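Local coordinates for mitotic checkpoint control protein kinase BUB1 (Drosophila melanogaster, PDB 6JKK) that probably phosphorylates protein substrates using ATP, as the kinase domain of the mitotic checkpoint protein BubR1, which acts at kinetochores, at residues S103-E108 with P112-I117; Y157-L162 with T289-I294; I212-F217 with Q221-V226. One frame throughout, in Å; residues are numbered along the deposited sequence.

Contact 1. Residues S103-E108 with P112-I117; sequences SRLTSE and PSYAHI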
loop_
_atom_site.group_PDB
_atom_site.type_symbol
_atom_site.label_atom_id
_atom_site.label_comp_id
_atom_site.label_asym_id
_atom_site.label_seq_id
_atom_site.Cartn_x
_atom_site.Cartn_y
_atom_site.Cartn_z
ATOM N N SER A 103 -7.870 -5.831 -13.606
ATOM C CA SER A 103 -8.930 -5.834 -14.605
ATOM C C SER A 103 -9.396 -4.399 -14.904
ATOM O O SER A 103 -9.803 -4.082 -16.035
ATOM C CB SER A 103 -10.098 -6.681 -14.094
ATOM O OG SER A 103 -11.023 -6.960 -15.124
ATOM N N ARG A 104 -9.331 -3.528 -13.902
ATOM C CA ARG A 104 -9.919 -2.190 -14.035
ATOM C C ARG A 104 -8.923 -1.140 -14.501
ATOM O O ARG A 104 -9.319 -0.067 -14.961
ATOM C CB ARG A 104 -10.575 -1.750 -12.721
ATOM C CG ARG A 104 -11.734 -2.632 -12.290
ATOM C CD ARG A 104 -12.284 -2.218 -10.935
ATOM N NE ARG A 104 -13.204 -3.231 -10.426
ATOM C CZ ARG A 104 -13.772 -3.190 -9.227
ATOM N NH1 ARG A 104 -13.529 -2.175 -8.416
ATOM N NH2 ARG A 104 -14.586 -4.165 -8.841
ATOM N N LEU A 105 -7.636 -1.453 -14.372
ATOM C CA LEU A 105 -6.559 -0.551 -14.786
ATOM C C LEU A 105 -6.676 -0.203 -16.259
ATOM O O LEU A 105 -7.021 -1.061 -17.068
ATOM C CB LEU A 105 -5.198 -1.215 -14.550
ATOM C CG LEU A 105 -4.533 -1.054 -13.190
ATOM C CD1 LEU A 105 -3.252 -1.861 -13.124
ATOM C CD2 LEU A 105 -4.237 0.403 -12.955
ATOM N N THR A 106 -6.392 1.051 -16.604
ATOM C CA THR A 106 -6.232 1.437 -18.006
ATOM C C THR A 106 -4.852 2.054 -18.283
ATOM O O THR A 106 -4.266 1.837 -19.348
ATOM C CB THR A 106 -7.363 2.372 -18.493
ATOM O OG1 THR A 106 -7.795 3.216 -17.422
ATOM C CG2 THR A 106 -8.552 1.559 -18.987
ATOM N N SER A 107 -4.330 2.797 -17.314
ATOM C CA SER A 107 -3.056 3.493 -17.486
ATOM C C SER A 107 -1.868 2.538 -17.581
ATOM O O SER A 107 -1.665 1.700 -16.701
ATOM C CB SER A 107 -2.837 4.477 -16.333
ATOM O OG SER A 107 -1.611 5.173 -16.477
ATOM N N GLU A 108 -1.093 2.664 -18.657
ATOM C CA GLU A 108 0.188 1.969 -18.771
ATOM C C GLU A 108 1.076 2.413 -17.617
ATOM O O GLU A 108 1.800 1.615 -17.016
ATOM C CB GLU A 108 0.869 2.308 -20.103
ATOM C CG GLU A 108 0.360 1.524 -21.310
ATOM C CD GLU A 108 -1.099 1.806 -21.631
ATOM O OE1 GLU A 108 -1.519 2.975 -21.503
ATOM O OE2 GLU A 108 -1.825 0.860 -22.007
ATOM N N PRO A 112 2.628 -1.022 -13.130
ATOM C CA PRO A 112 3.649 -1.461 -12.166
ATOM C C PRO A 112 3.411 -0.977 -10.730
ATOM O O PRO A 112 4.139 -1.404 -9.822
ATOM C CB PRO A 112 4.935 -0.816 -12.703
ATOM C CG PRO A 112 4.669 -0.572 -14.156
ATOM C CD PRO A 112 3.217 -0.198 -14.204
ATOM N N SER A 113 2.421 -0.112 -10.522
ATOM C CA SER A 113 2.210 0.510 -9.213
ATOM C C SER A 113 1.403 -0.346 -8.248
ATOM O O SER A 113 1.243 0.027 -7.085
ATOM C CB SER A 113 1.501 1.861 -9.369
ATOM O OG SER A 113 2.108 2.646 -10.367
ATOM N N TYR A 114 0.873 -1.469 -8.727
ATOM C CA TYR A 114 0.060 -2.337 -7.880
ATOM C C TYR A 114 0.589 -3.756 -7.966
ATOM O O TYR A 114 0.883 -4.239 -9.061
ATOM C CB TYR A 114 -1.414 -2.292 -8.320
ATOM C CG TYR A 114 -1.934 -0.876 -8.401
ATOM C CD1 TYR A 114 -2.301 -0.183 -7.248
ATOM C CD2 TYR A 114 -2.018 -0.222 -9.618
ATOM C CE1 TYR A 114 -2.748 1.125 -7.318
ATOM C CE2 TYR A 114 -2.462 1.086 -9.700
ATOM C CZ TYR A 114 -2.826 1.750 -8.550
ATOM O OH TYR A 114 -3.274 3.050 -8.636
ATOM N N ALA A 115 0.713 -4.415 -6.817
ATOM C CA ALA A 115 1.169 -5.802 -6.773
ATOM C C ALA A 115 0.330 -6.654 -7.712
ATOM O O ALA A 115 -0.875 -6.448 -7.820
ATOM C CB ALA A 115 1.082 -6.346 -5.358
ATOM N N HIS A 116 0.979 -7.594 -8.396
ATOM C CA HIS A 116 0.295 -8.511 -9.303
ATOM C C HIS A 116 0.542 -9.925 -8.795
ATOM O O HIS A 116 1.690 -10.294 -8.512
ATOM C CB HIS A 116 0.833 -8.337 -10.732
ATOM C CG HIS A 116 0.260 -9.304 -11.728
ATOM N ND1 HIS A 116 0.859 -10.511 -12.018
ATOM C CD2 HIS A 116 -0.839 -9.229 -12.519
ATOM C CE1 HIS A 116 0.145 -11.145 -12.936
ATOM N NE2 HIS A 116 -0.889 -10.389 -13.255
ATOM N N ILE A 117 -0.527 -10.699 -8.629
ATOM C CA ILE A 117 -0.367 -12.098 -8.235
ATOM C C ILE A 117 -0.064 -12.899 -9.496
ATOM O O ILE A 117 -0.941 -13.111 -10.349
ATOM C CB ILE A 117 -1.600 -12.620 -7.446
ATOM C CG1 ILE A 117 -1.717 -11.861 -6.127
ATOM C CG2 ILE A 117 -1.505 -14.140 -7.165
ATOM C CD1 ILE A 117 -2.901 -12.255 -5.257
#
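Leu105 and Tyr114 carry the contact, the leucine pushing its isobutyl end against one flank of the phenol ring. The nearest approach is made by Leu105 CD2, which lies 3.8 Å from Tyr114 CE2 and comes in obliquely to the ring. The second methyl meets the same side of the ring nearer its CG, with Leu105 CD1 4.1 Å from Tyr114 CD2, so both branches touch the ring. With CG beside its own backbone N (chi1 -88°), Leu105 brings both methyls to the ring. A smaller touch lies at the other end of the turn, where Pro112 CD rests 3.6 Å from the carbonyl oxygen of Glu108. No hydrogen bond joins the two segments. In the protein kinase fold this is the turn between the C helix, here residues 92-104, and strand 119-122, and Leu105 is the first residue to leave helical geometry. On the side of the ring plane opposite the leucine methyls, Ser113 CB stands 4.0 Å above the Tyr114 ring, offset toward its rim. The ring is held at its far end too: Tyr114 OH hydrogen-bonds the carbonyl oxygen of Ile169 in helix 156-175, which satisfies the hydroxyl of this buried side chain and ties the turn to the large lobe. His172 and Leu173 of that helix and Ile101 of the C helix pack around the tyrosine, while Leu105 also touches Ile111 and Met176.

Contact 2. Residues Y157-L162 with T289-I294; sequences YVVMHL and TMWENI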
loop_
_atom_site.group_PDB
_atom_site.type_symbol
_atom_site.label_atom_id
_atom_site.label_comp_id
_atom_site.label_asym_id
_atom_site.label_seq_id
_atom_site.Cartn_x
_atom_site.Cartn_y
_atom_site.Cartn_z
ATOM N N TYR A 157 12.961 16.861 0.373
ATOM C CA TYR A 157 12.588 16.894 -1.039
ATOM C C TYR A 157 12.450 15.494 -1.633
ATOM O O TYR A 157 11.586 15.257 -2.484
ATOM C CB TYR A 157 13.546 17.791 -1.829
ATOM C CG TYR A 157 13.284 19.251 -1.546
ATOM C CD1 TYR A 157 13.807 19.867 -0.412
ATOM C CD2 TYR A 157 12.480 20.005 -2.388
ATOM C CE1 TYR A 157 13.554 21.200 -0.142
ATOM C CE2 TYR A 157 12.222 21.335 -2.125
ATOM C CZ TYR A 157 12.756 21.923 -1.002
ATOM O OH TYR A 157 12.486 23.251 -0.752
ATOM N N VAL A 158 13.269 14.556 -1.164
ATOM C CA VAL A 158 13.057 13.151 -1.524
ATOM C C VAL A 158 11.681 12.695 -1.031
ATOM O O VAL A 158 10.957 11.991 -1.744
ATOM C CB VAL A 158 14.176 12.234 -0.978
ATOM C CG1 VAL A 158 13.831 10.775 -1.209
ATOM C CG2 VAL A 158 15.492 12.555 -1.656
ATOM N N VAL A 159 11.301 13.122 0.173
ATOM C CA VAL A 159 9.980 12.768 0.697
ATOM C C VAL A 159 8.865 13.392 -0.158
ATOM O O VAL A 159 7.850 12.744 -0.427
ATOM C CB VAL A 159 9.811 13.134 2.192
ATOM C CG1 VAL A 159 8.416 12.757 2.688
ATOM C CG2 VAL A 159 10.879 12.432 3.048
ATOM N N MET A 160 9.056 14.634 -0.600
ATOM C CA MET A 160 8.067 15.263 -1.477
ATOM C C MET A 160 7.879 14.450 -2.751
ATOM O O MET A 160 6.750 14.274 -3.230
ATOM C CB MET A 160 8.492 16.674 -1.867
ATOM C CG MET A 160 8.630 17.631 -0.727
ATOM S SD MET A 160 8.972 19.240 -1.435
ATOM C CE MET A 160 9.668 20.032 0.013
ATOM N N HIS A 161 8.988 13.966 -3.307
ATOM C CA HIS A 161 8.947 13.188 -4.552
ATOM C C HIS A 161 8.185 11.880 -4.353
ATOM O O HIS A 161 7.327 11.508 -5.173
ATOM C CB HIS A 161 10.372 12.905 -5.039
ATOM C CG HIS A 161 10.461 12.517 -6.487
ATOM N ND1 HIS A 161 9.990 11.315 -6.966
ATOM C CD2 HIS A 161 10.991 13.166 -7.551
ATOM C CE1 HIS A 161 10.213 11.243 -8.268
ATOM N NE2 HIS A 161 10.823 12.352 -8.645
ATOM N N LEU A 162 8.502 11.183 -3.264
ATOM C CA LEU A 162 7.834 9.933 -2.925
ATOM C C LEU A 162 6.360 10.153 -2.572
ATOM O O LEU A 162 5.517 9.333 -2.904
ATOM C CB LEU A 162 8.552 9.237 -1.762
ATOM C CG LEU A 162 9.957 8.696 -2.022
ATOM C CD1 LEU A 162 10.551 8.086 -0.754
ATOM C CD2 LEU A 162 9.922 7.664 -3.144
ATOM N N THR A 289 4.017 25.587 5.279
ATOM C CA THR A 289 2.677 25.860 4.770
ATOM C C THR A 289 2.205 24.739 3.846
ATOM O O THR A 289 1.050 24.313 3.913
ATOM C CB THR A 289 2.624 27.223 4.042
ATOM O OG1 THR A 289 3.031 28.257 4.946
ATOM C CG2 THR A 289 1.213 27.520 3.556
ATOM N N MET A 290 3.103 24.242 2.999
ATOM C CA MET A 290 2.745 23.175 2.073
ATOM C C MET A 290 2.402 21.879 2.800
ATOM O O MET A 290 1.349 21.278 2.551
ATOM C CB MET A 290 3.868 22.916 1.067
ATOM C CG MET A 290 3.568 21.748 0.138
ATOM S SD MET A 290 5.031 21.145 -0.722
ATOM C CE MET A 290 5.853 20.267 0.611
ATOM N N TRP A 291 3.294 21.439 3.687
ATOM C CA TRP A 291 3.068 20.201 4.427
ATOM C C TRP A 291 1.823 20.317 5.297
ATOM O O TRP A 291 1.031 19.376 5.384
ATOM C CB TRP A 291 4.278 19.835 5.294
ATOM C CG TRP A 291 5.438 19.287 4.508
ATOM C CD1 TRP A 291 6.677 19.851 4.369
ATOM C CD2 TRP A 291 5.459 18.077 3.740
ATOM N NE1 TRP A 291 7.467 19.063 3.562
ATOM C CE2 TRP A 291 6.743 17.966 3.167
ATOM C CE3 TRP A 291 4.520 17.074 3.483
ATOM C CZ2 TRP A 291 7.108 16.893 2.352
ATOM C CZ3 TRP A 291 4.884 16.006 2.675
ATOM C CH2 TRP A 291 6.167 15.925 2.120
ATOM N N GLU A 292 1.649 21.470 5.937
ATOM C CA GLU A 292 0.458 21.685 6.755
ATOM C C GLU A 292 -0.823 21.635 5.909
ATOM O O GLU A 292 -1.824 21.058 6.342
ATOM C CB GLU A 292 0.571 22.972 7.579
ATOM C CG GLU A 292 1.603 22.863 8.708
ATOM C CD GLU A 292 1.697 24.107 9.572
ATOM O OE1 GLU A 292 1.184 25.166 9.156
ATOM O OE2 GLU A 292 2.296 24.022 10.666
ATOM N N ASN A 293 -0.781 22.210 4.705
ATOM C CA ASN A 293 -1.881 22.077 3.747
ATOM C C ASN A 293 -2.196 20.613 3.456
ATOM O O ASN A 293 -3.345 20.177 3.544
ATOM C CB ASN A 293 -1.553 22.783 2.419
ATOM C CG ASN A 293 -1.830 24.281 2.450
ATOM O OD1 ASN A 293 -2.422 24.808 3.394
ATOM N ND2 ASN A 293 -1.413 24.974 1.391
ATOM N N ILE A 294 -1.164 19.862 3.082
ATOM C CA ILE A 294 -1.317 18.457 2.731
ATOM C C ILE A 294 -1.899 17.636 3.884
ATOM O O ILE A 294 -2.869 16.900 3.695
ATOM C CB ILE A 294 0.025 17.846 2.271
ATOM C CG1 ILE A 294 0.518 18.543 0.998
ATOM C CG2 ILE A 294 -0.121 16.340 2.032
ATOM C CD1 ILE A 294 1.975 18.242 0.663
#
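The indole of Trp291 has Met290 CE on one face, 3.5 Å above the ring plane and offset toward the rim, while Val159 and Met160 meet the far end of its benzo ring obliquely. A second flat group, the phenol ring of Tyr157, takes Met160 CE over the centre of one face, 3.5 Å above its plane. The setting is the helical large lobe of the protein kinase fold, where helix 156-175, the E helix, runs beside helix 288-299. The two short segments cross at 33°, and their axes come no closer than 13.0 Å, a wide spacing that is bridged by long or bulky side chains. The tightest touch is Met160 CG against Trp291 CZ2 at 3.5 Å, and next to it Val159 CG1 lies 3.9 Å from Trp291 CH2. Beyond CG the Met160 chain runs extended, its sulfur and terminal methyl passing obliquely across the end of Met290. There Met160 SD and Met290 CE are 3.9 Å apart. Met290 can deliver this methyl both to the other methionine and to the indole face because its chain bends at the last torsion (chi3 75°). Were Met160 cut back to an alanine, a gap would probably open between the indole rim, Met290 CE and the Tyr157 face, leaving the Met290 methyl freer to turn. Leu317 of helix 310-322 packs against both methionines, and Leu260 of helix 246-261 covers Val159 and Trp291. Although the contact itself is apolar, the indole nitrogen is satisfied from the E helix: Trp291 NE1 hydrogen-bonds Glu156 OE2.

Contact 3. Residues I212-F217 with Q221-V226; sequences IDMKLF and QTFNYV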
loop_
_atom_site.group_PDB
_atom_site.type_symbol
_atom_site.label_atom_id
_atom_site.label_comp_id
_atom_site.label_asym_id
_atom_site.label_seq_id
_atom_site.Cartn_x
_atom_site.Cartn_y
_atom_site.Cartn_z
ATOM N N ILE A 212 -11.223 -3.014 0.245
ATOM C CA ILE A 212 -12.672 -2.884 0.105
ATOM C C ILE A 212 -13.039 -2.539 -1.335
ATOM O O ILE A 212 -12.482 -1.602 -1.902
ATOM C CB ILE A 212 -13.201 -1.773 1.029
ATOM C CG1 ILE A 212 -12.866 -2.084 2.490
ATOM C CG2 ILE A 212 -14.704 -1.565 0.840
ATOM C CD1 ILE A 212 -13.117 -0.914 3.424
ATOM N N ASP A 213 -13.963 -3.295 -1.929
ATOM C CA ASP A 213 -14.434 -2.985 -3.274
ATOM C C ASP A 213 -15.770 -2.254 -3.205
ATOM O O ASP A 213 -16.806 -2.863 -2.931
ATOM C CB ASP A 213 -14.552 -4.253 -4.129
ATOM C CG ASP A 213 -14.950 -3.958 -5.567
ATOM O OD1 ASP A 213 -15.061 -2.766 -5.938
ATOM O OD2 ASP A 213 -15.154 -4.924 -6.331
ATOM N N MET A 214 -15.735 -0.950 -3.465
ATOM C CA MET A 214 -16.936 -0.121 -3.389
ATOM C C MET A 214 -17.953 -0.445 -4.484
ATOM O O MET A 214 -19.133 -0.110 -4.353
ATOM C CB MET A 214 -16.563 1.366 -3.435
ATOM C CG MET A 214 -15.716 1.823 -2.264
ATOM S SD MET A 214 -16.563 1.628 -0.685
ATOM C CE MET A 214 -17.786 2.929 -0.805
ATOM N N LYS A 215 -17.504 -1.098 -5.556
ATOM C CA LYS A 215 -18.394 -1.449 -6.663
ATOM C C LYS A 215 -19.369 -2.566 -6.286
ATOM O O LYS A 215 -20.348 -2.819 -6.996
ATOM C CB LYS A 215 -17.595 -1.827 -7.917
ATOM C CG LYS A 215 -16.814 -0.663 -8.527
ATOM C CD LYS A 215 -16.415 -0.946 -9.975
ATOM C CE LYS A 215 -15.549 0.173 -10.549
ATOM N NZ LYS A 215 -16.284 1.470 -10.655
ATOM N N LEU A 216 -19.103 -3.223 -5.162
ATOM C CA LEU A 216 -19.974 -4.285 -4.665
ATOM C C LEU A 216 -21.063 -3.741 -3.741
ATOM O O LEU A 216 -21.905 -4.495 -3.254
ATOM C CB LEU A 216 -19.153 -5.346 -3.932
ATOM C CG LEU A 216 -18.218 -6.187 -4.797
ATOM C CD1 LEU A 216 -17.513 -7.243 -3.963
ATOM C CD2 LEU A 216 -18.993 -6.832 -5.925
ATOM N N PHE A 217 -21.043 -2.432 -3.507
ATOM C CA PHE A 217 -22.003 -1.800 -2.610
ATOM C C PHE A 217 -22.791 -0.735 -3.358
ATOM O O PHE A 217 -22.363 -0.278 -4.416
ATOM C CB PHE A 217 -21.265 -1.179 -1.417
ATOM C CG PHE A 217 -20.507 -2.175 -0.588
ATOM C CD1 PHE A 217 -21.131 -3.323 -0.120
ATOM C CD2 PHE A 217 -19.167 -1.968 -0.283
ATOM C CE1 PHE A 217 -20.439 -4.248 0.641
ATOM C CE2 PHE A 217 -18.467 -2.887 0.477
ATOM C CZ PHE A 217 -19.104 -4.030 0.938
ATOM N N GLN A 221 -22.851 4.206 -0.244
ATOM C CA GLN A 221 -22.500 3.355 0.887
ATOM C C GLN A 221 -21.366 3.976 1.699
ATOM O O GLN A 221 -20.396 4.485 1.131
ATOM C CB GLN A 221 -22.053 1.981 0.390
ATOM C CG GLN A 221 -21.601 1.032 1.491
ATOM C CD GLN A 221 -22.760 0.297 2.150
ATOM O OE1 GLN A 221 -23.504 -0.428 1.490
ATOM N NE2 GLN A 221 -22.911 0.475 3.458
ATOM N N THR A 222 -21.501 3.939 3.022
ATOM C CA THR A 222 -20.436 4.346 3.937
ATOM C C THR A 222 -20.258 3.279 5.013
ATOM O O THR A 222 -21.077 2.364 5.133
ATOM C CB THR A 222 -20.735 5.698 4.617
ATOM O OG1 THR A 222 -21.887 5.577 5.462
ATOM C CG2 THR A 222 -20.984 6.771 3.583
ATOM N N PHE A 223 -19.184 3.395 5.787
ATOM C CA PHE A 223 -18.926 2.468 6.884
ATOM C C PHE A 223 -18.670 3.248 8.169
ATOM O O PHE A 223 -18.325 4.428 8.123
ATOM C CB PHE A 223 -17.714 1.590 6.569
ATOM C CG PHE A 223 -17.638 1.151 5.137
ATOM C CD1 PHE A 223 -18.493 0.172 4.647
ATOM C CD2 PHE A 223 -16.701 1.712 4.283
ATOM C CE1 PHE A 223 -18.420 -0.234 3.326
ATOM C CE2 PHE A 223 -16.620 1.318 2.960
ATOM C CZ PHE A 223 -17.479 0.341 2.480
ATOM N N ASN A 224 -18.839 2.598 9.315
ATOM C CA ASN A 224 -18.548 3.244 10.595
ATOM C C ASN A 224 -17.882 2.298 11.592
ATOM O O ASN A 224 -17.895 2.539 12.802
ATOM C CB ASN A 224 -19.807 3.887 11.190
ATOM C CG ASN A 224 -20.997 2.945 11.194
ATOM O OD1 ASN A 224 -20.842 1.734 11.344
ATOM N ND2 ASN A 224 -22.192 3.499 11.023
ATOM N N TYR A 225 -17.314 1.215 11.064
ATOM C CA TYR A 225 -16.483 0.303 11.841
ATOM C C TYR A 225 -15.310 1.080 12.411
ATOM O O TYR A 225 -14.777 1.985 11.763
ATOM C CB TYR A 225 -15.983 -0.847 10.957
ATOM C CG TYR A 225 -14.921 -1.731 11.587
ATOM C CD1 TYR A 225 -15.270 -2.868 12.310
ATOM C CD2 TYR A 225 -13.569 -1.435 11.446
ATOM C CE1 TYR A 225 -14.303 -3.679 12.878
ATOM C CE2 TYR A 225 -12.598 -2.235 12.011
ATOM C CZ TYR A 225 -12.969 -3.353 12.725
ATOM O OH TYR A 225 -11.991 -4.142 13.284
ATOM N N VAL A 226 -14.917 0.731 13.631
ATOM C CA VAL A 226 -13.851 1.443 14.321
ATOM C C VAL A 226 -12.728 0.493 14.736
ATOM O O VAL A 226 -12.962 -0.463 15.477
ATOM C CB VAL A 226 -14.403 2.196 15.557
ATOM C CG1 VAL A 226 -13.271 2.703 16.432
ATOM C CG2 VAL A 226 -15.309 3.348 15.129
#
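Asp213 OD2 is gripped by Arg104 in a salt bridge and by the hydroxyl of Tyr96, at the start of a short turn from which Met214 and, three residues later, Phe217 reach Phe223. The other carboxylate oxygen closes an Asx turn: Lys215 N donates to Asp213 OD1 at 3.0 Å, from above the carboxylate plane. Across the contact, the end of the Phe223 ring is the focus. Met214, bent at chi2 and chi3, brings its sulfur to the edge of that ring in a Met-aromatic contact, with Met214 SD 3.5 Å from Phe223 CZ. Ile212 CG2 reaches the same Phe223 CZ obliquely, at 3.7 Å. Phe223 in turn directs its edge toward the face of Phe217 in an offset edge-to-face pair, the planes 72° apart. Beside this pair, Gln221 CG packs 3.7 Å from Phe217 CB. The Gln221 amide is held by a nearly straight bond of 3.1 Å from its NE2 to Thr222 O, lying in the amide plane. Trp243 meets the Phe223 ring as well. Strand 212-213, paired with strand 178-179, and the loop folding back over it are characteristic of a kinase activation segment just beyond the DFG motif.

How the contacts relate
Contact 2 is the buried one of the three, wholly helical and apolar in the large lobe, whereas contacts 1 and 3 are partly buried turns whose two segments lie close in sequence. Contacts 1 and 3 both involve helix 92-104 and its end, and the Arg104–Asp213 salt bridge ties one to the other, joining the C helix to the activation segment. Helix 156-175 is shared differently, its 157-162 part packing in contact 2 and a later turn receiving the tyrosine hydroxyl of contact 1. Contact 3 sits in the chain between the segments of contact 2, yet their nearest atoms are about 20 Å apart. Methionines serve both, meeting indole and phenol in one and a phenylalanine edge in the other.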